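Long-range contacts in glycoside hydrolase family protein (Novosphingobium sp. PP1Y, PDB 6Q2F), which hydrolyses alpha-L-rhamnosidic bonds as an alpha-L-rhamnosidase, probably removing terminal rhamnose from glycosides: residues A811-G816 / A855-G860; L774-E779 / G815-V820. One frame throughout, in Å; residues are numbered along the deposited sequence.

Contact 1: residues A811-G816 / A855-G860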
loop_
_atom_site.group_PDB
_atom_site.type_symbol
_atom_site.label_atom_id
_atom_site.label_comp_id
_atom_site.label_asym_id
_atom_site.label_seq_id
_atom_site.Cartn_x
_atom_site.Cartn_y
_atom_site.Cartn_z
ATOM N N ALA A 811 -16.656 10.082 -25.914
ATOM C CA ALA A 811 -16.030 11.154 -26.679
ATOM C C ALA A 811 -14.653 10.726 -27.185
ATOM O O ALA A 811 -14.267 11.052 -28.316
ATOM C CB ALA A 811 -15.928 12.421 -25.829
ATOM N N LEU A 812 -13.902 9.980 -26.372
ATOM C CA LEU A 812 -12.601 9.508 -26.829
ATOM C C LEU A 812 -12.756 8.495 -27.957
ATOM O O LEU A 812 -12.042 8.567 -28.961
ATOM C CB LEU A 812 -11.818 8.907 -25.665
ATOM C CG LEU A 812 -11.401 9.879 -24.558
ATOM C CD1 LEU A 812 -10.897 9.111 -23.347
ATOM C CD2 LEU A 812 -10.326 10.830 -25.068
ATOM N N VAL A 813 -13.682 7.543 -27.799
ATOM C CA VAL A 813 -14.013 6.605 -28.873
ATOM C C VAL A 813 -14.355 7.361 -30.152
ATOM O O VAL A 813 -13.717 7.170 -31.195
ATOM C CB VAL A 813 -15.163 5.671 -28.447
ATOM C CG1 VAL A 813 -15.612 4.818 -29.617
ATOM C CG2 VAL A 813 -14.733 4.772 -27.296
ATOM N N VAL A 814 -15.358 8.250 -30.086
ATOM C CA VAL A 814 -15.773 8.990 -31.283
ATOM C C VAL A 814 -14.606 9.801 -31.850
ATOM O O VAL A 814 -14.498 9.998 -33.067
ATOM C CB VAL A 814 -17.002 9.862 -30.970
ATOM C CG1 VAL A 814 -17.312 10.833 -32.115
ATOM C CG2 VAL A 814 -18.227 8.953 -30.745
ATOM N N GLY A 815 -13.690 10.249 -30.981
ATOM C CA GLY A 815 -12.512 10.974 -31.428
ATOM C C GLY A 815 -11.405 10.098 -32.002
ATOM O O GLY A 815 -10.385 10.639 -32.443
ATOM N N GLY A 816 -11.568 8.776 -31.972
ATOM C CA GLY A 816 -10.655 7.868 -32.659
ATOM C C GLY A 816 -10.067 6.738 -31.826
ATOM O O GLY A 816 -9.305 5.923 -32.351
ATOM N N ALA A 855 -17.558 -2.895 -32.962
ATOM C CA ALA A 855 -18.205 -1.849 -33.730
ATOM C C ALA A 855 -17.275 -0.666 -33.960
ATOM O O ALA A 855 -16.553 -0.231 -33.050
ATOM C CB ALA A 855 -19.469 -1.367 -33.021
ATOM N N ARG A 856 -17.301 -0.156 -35.190
ATOM C CA ARG A 856 -16.746 1.151 -35.497
ATOM C C ARG A 856 -17.726 2.205 -35.001
ATOM O O ARG A 856 -18.919 2.161 -35.317
ATOM C CB ARG A 856 -16.496 1.293 -37.000
ATOM C CG ARG A 856 -15.044 0.991 -37.427
ATOM C CD ARG A 856 -14.502 -0.219 -36.694
ATOM N NE ARG A 856 -13.197 -0.640 -37.193
ATOM C CZ ARG A 856 -12.804 -1.909 -37.230
ATOM N NH1 ARG A 856 -13.623 -2.868 -36.801
ATOM N NH2 ARG A 856 -11.605 -2.222 -37.707
ATOM N N VAL A 857 -17.227 3.135 -34.194
ATOM C CA VAL A 857 -18.044 4.096 -33.464
ATOM C C VAL A 857 -17.364 5.442 -33.644
ATOM O O VAL A 857 -16.295 5.680 -33.059
ATOM C CB VAL A 857 -18.158 3.742 -31.970
ATOM C CG1 VAL A 857 -19.111 4.702 -31.234
ATOM C CG2 VAL A 857 -18.568 2.275 -31.790
ATOM N N GLY A 858 -17.973 6.321 -34.437
ATOM C CA GLY A 858 -17.263 7.520 -34.825
ATOM C C GLY A 858 -15.989 7.131 -35.538
ATOM O O GLY A 858 -15.969 6.207 -36.356
ATOM N N LYS A 859 -14.898 7.816 -35.221
ATOM C CA LYS A 859 -13.632 7.428 -35.821
ATOM C C LYS A 859 -12.924 6.318 -35.047
ATOM O O LYS A 859 -11.835 5.911 -35.454
ATOM C CB LYS A 859 -12.712 8.646 -35.949
ATOM C CG LYS A 859 -13.399 9.844 -36.604
ATOM C CD LYS A 859 -12.376 10.797 -37.202
ATOM C CE LYS A 859 -12.607 12.230 -36.754
ATOM N NZ LYS A 859 -12.765 13.157 -37.908
ATOM N N GLY A 860 -13.514 5.810 -33.963
ATOM C CA GLY A 860 -12.875 4.836 -33.109
ATOM C C GLY A 860 -13.534 3.472 -33.158
ATOM O O GLY A 860 -14.218 3.107 -34.125
#
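The C-terminal end of helix 803-814 meets the turn of a tight beta hairpin here, and backbone atoms carry most of the polar contact. Lys859 N donates to Val814 O across 3.1 Å, and the angle of 163° at the hydrogen makes this a nearly straight bond. The donor nevertheless lies above the carbonyl plane, 36° out of it. Val813 O is approached by Gly860 CA at 3.1 Å in a CA-H...O contact, 130° at the hydrogen. The amide of Gly860 looks inward instead, closing the type II' turn from Val857 to Gly860 by a bond of 2.9 Å from Gly860 N to Val857 O. Val813 O is also taken by Gly816 N inside the Schellman motif that ends the helix.

The closeness of the two backbones explains the glycines. A side chain on Gly858 would place its CB 2.7 Å from Val814 CA, and one on Gly860 would come within 2.1 Å of Val813 O. Gly858 and Gly816 also both have positive phi.

The apolar part is small. The side chains of Val813 and Val857 cross obliquely, with Val813 CG1, anti to the backbone N, 3.6 Å from Val857 CB; Val814 CG2 is a looser neighbour, 4.4 Å from Val857 CG1. Lys859 CB rests 3.7 Å from Val814 O, the oxygen that its own N-H bonds, before the chain bends and carries its end away.

The hairpin joins strands 854-857 and 860-863. Val813 and Val857 both touch Val862 on the second of these and Leu848 on helix 838-848, while Arg847 of that helix touches Val814 and Val857.

Contact 2: residues L774-E779 / G815-V820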
loop_
_atom_site.group_PDB
_atom_site.type_symbol
_atom_site.label_atom_id
_atom_site.label_comp_id
_atom_site.label_asym_id
_atom_site.label_seq_id
_atom_site.Cartn_x
_atom_site.Cartn_y
_atom_site.Cartn_z
ATOM N N LEU A 774 -6.316 11.899 -20.701
ATOM C CA LEU A 774 -6.229 11.173 -21.953
ATOM C C LEU A 774 -6.831 11.995 -23.080
ATOM O O LEU A 774 -7.919 12.557 -22.943
ATOM C CB LEU A 774 -6.957 9.837 -21.839
ATOM C CG LEU A 774 -6.378 8.844 -20.848
ATOM C CD1 LEU A 774 -7.069 7.511 -21.016
ATOM C CD2 LEU A 774 -4.890 8.714 -21.110
ATOM N N ALA A 775 -6.108 12.056 -24.195
ATOM C CA ALA A 775 -6.558 12.736 -25.393
ATOM C C ALA A 775 -6.291 11.844 -26.592
ATOM O O ALA A 775 -5.464 10.932 -26.533
ATOM C CB ALA A 775 -5.861 14.084 -25.568
ATOM N N ASN A 776 -7.003 12.119 -27.687
ATOM C CA ASN A 776 -6.806 11.355 -28.913
ATOM C C ASN A 776 -5.492 11.739 -29.583
ATOM O O ASN A 776 -5.133 12.914 -29.654
ATOM C CB ASN A 776 -7.956 11.597 -29.897
ATOM C CG ASN A 776 -9.308 11.153 -29.353
ATOM O OD1 ASN A 776 -10.168 11.975 -29.064
ATOM N ND2 ASN A 776 -9.508 9.840 -29.255
ATOM N N ASP A 777 -4.773 10.744 -30.087
ATOM C CA ASP A 777 -3.674 10.992 -31.025
ATOM C C ASP A 777 -3.794 9.885 -32.067
ATOM O O ASP A 777 -3.260 8.776 -31.891
ATOM C CB ASP A 777 -2.310 11.009 -30.342
ATOM C CG ASP A 777 -1.169 11.302 -31.320
ATOM O OD1 ASP A 777 -1.308 12.266 -32.108
ATOM O OD2 ASP A 777 -0.144 10.581 -31.305
ATOM N N GLY A 778 -4.511 10.185 -33.132
ATOM C CA GLY A 778 -4.787 9.180 -34.134
ATOM C C GLY A 778 -5.648 8.100 -33.524
ATOM O O GLY A 778 -6.778 8.342 -33.090
ATOM N N GLU A 779 -5.121 6.883 -33.491
ATOM C CA GLU A 779 -5.840 5.769 -32.897
ATOM C C GLU A 779 -5.442 5.546 -31.442
ATOM O O GLU A 779 -5.998 4.657 -30.794
ATOM C CB GLU A 779 -5.612 4.492 -33.721
ATOM C CG GLU A 779 -4.353 3.691 -33.327
ATOM C CD GLU A 779 -3.067 4.188 -33.990
ATOM O OE1 GLU A 779 -2.171 3.349 -34.268
ATOM O OE2 GLU A 779 -2.947 5.416 -34.226
ATOM N N GLY A 815 -13.690 10.249 -30.981
ATOM C CA GLY A 815 -12.512 10.974 -31.428
ATOM C C GLY A 815 -11.405 10.098 -32.002
ATOM O O GLY A 815 -10.385 10.639 -32.443
ATOM N N GLY A 816 -11.568 8.776 -31.972
ATOM C CA GLY A 816 -10.655 7.868 -32.659
ATOM C C GLY A 816 -10.067 6.738 -31.826
ATOM O O GLY A 816 -9.305 5.923 -32.351
ATOM N N ALA A 817 -10.398 6.669 -30.537
ATOM C CA ALA A 817 -9.772 5.696 -29.653
ATOM C C ALA A 817 -10.508 4.360 -29.674
ATOM O O ALA A 817 -11.677 4.261 -30.050
ATOM C CB ALA A 817 -9.710 6.219 -28.217
ATOM N N THR A 818 -9.809 3.332 -29.217
ATOM C CA THR A 818 -10.350 1.987 -29.079
ATOM C C THR A 818 -10.616 1.676 -27.614
ATOM O O THR A 818 -9.776 1.958 -26.750
ATOM C CB THR A 818 -9.380 0.956 -29.667
ATOM O OG1 THR A 818 -9.044 1.344 -31.004
ATOM C CG2 THR A 818 -9.994 -0.434 -29.672
ATOM N N VAL A 819 -11.782 1.098 -27.340
ATOM C CA VAL A 819 -12.148 0.624 -26.011
ATOM C C VAL A 819 -12.415 -0.868 -26.104
ATOM O O VAL A 819 -13.126 -1.325 -27.005
ATOM C CB VAL A 819 -13.388 1.345 -25.443
ATOM C CG1 VAL A 819 -13.950 0.579 -24.244
ATOM C CG2 VAL A 819 -13.052 2.751 -25.062
ATOM N N VAL A 820 -11.818 -1.626 -25.188
ATOM C CA VAL A 820 -12.057 -3.058 -25.058
ATOM C C VAL A 820 -12.823 -3.278 -23.765
ATOM O O VAL A 820 -12.317 -2.968 -22.676
ATOM C CB VAL A 820 -10.744 -3.848 -25.052
ATOM C CG1 VAL A 820 -11.021 -5.351 -24.891
ATOM C CG2 VAL A 820 -9.959 -3.537 -26.305
HETATM O O HOH W 1 -7.119 4.109 -28.315
HETATM O O HOH W 2 -6.218 1.994 -30.934
#
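The carboxamide of Asn776 lies flat over the peptide between Gly815 and Gly816, the two planes within about 5° of parallel, with ND2 3.3 Å from Gly815 C and CG 3.3 Å from Gly815 O. Leu812 CD2 lies on the opposite face, offset from the centre of the amide, and Ala817 CB borders ND2 at 3.8 Å. A beta hairpin, strands 775-777 and 780-782, here meets the Schellman-capped end of helix 803-814, the helix of the beta-alpha-beta crossover from strand 788-794 to strand 818-820. With CG anti to its own carbonyl carbon (chi1 -62°), Asn776 directs ND2 to Leu812 O, its hydrogen-bond acceptor; the approach to Gly815 O has too poor an angle to be one. An alanine here would remove both that bond and the flat cover on the peptide, and would probably loosen the hairpin's hold on the helix end.

A CB on Gly815 would run into the carboxamide, 2.2 Å from Asn776 OD1, and one on Gly816 into the backbone, 2.7 Å from Gly778 O. Gly816 O in turn accepts a CA-H...O contact from Glu779, whose carboxylate turns away to a salt bridge with Lys790. Two waters complete the junction by bridging Glu779 O to Thr818, one to its N and one to its OG1, each 2.9 Å from the threonine atom.

Contacts 1 and 2 share Gly815 and Gly816, and their centres lie 7 Å apart, so the exit of helix 803-814 is held by one hairpin in each. Leu812 O ties them together: Asn776 ND2 lies 2.9 Å and Ala817 N 3.0 Å from Leu812 O, both probable hydrogen bonds. Packing adds Val813 CG2 against Val819 CG2 at 3.4 Å. Both hairpins belong to the sheet containing strand 818-820, which pairs in parallel with 788-794 and 860-863. The sodium ligands Asp503, Ser504, Glu583, Glu586 and Glu644 lie on, or in the loops following, strands of a different sheet, and none belongs to these contacts, whose centres lie 36 and 31 Å from the chain's centre.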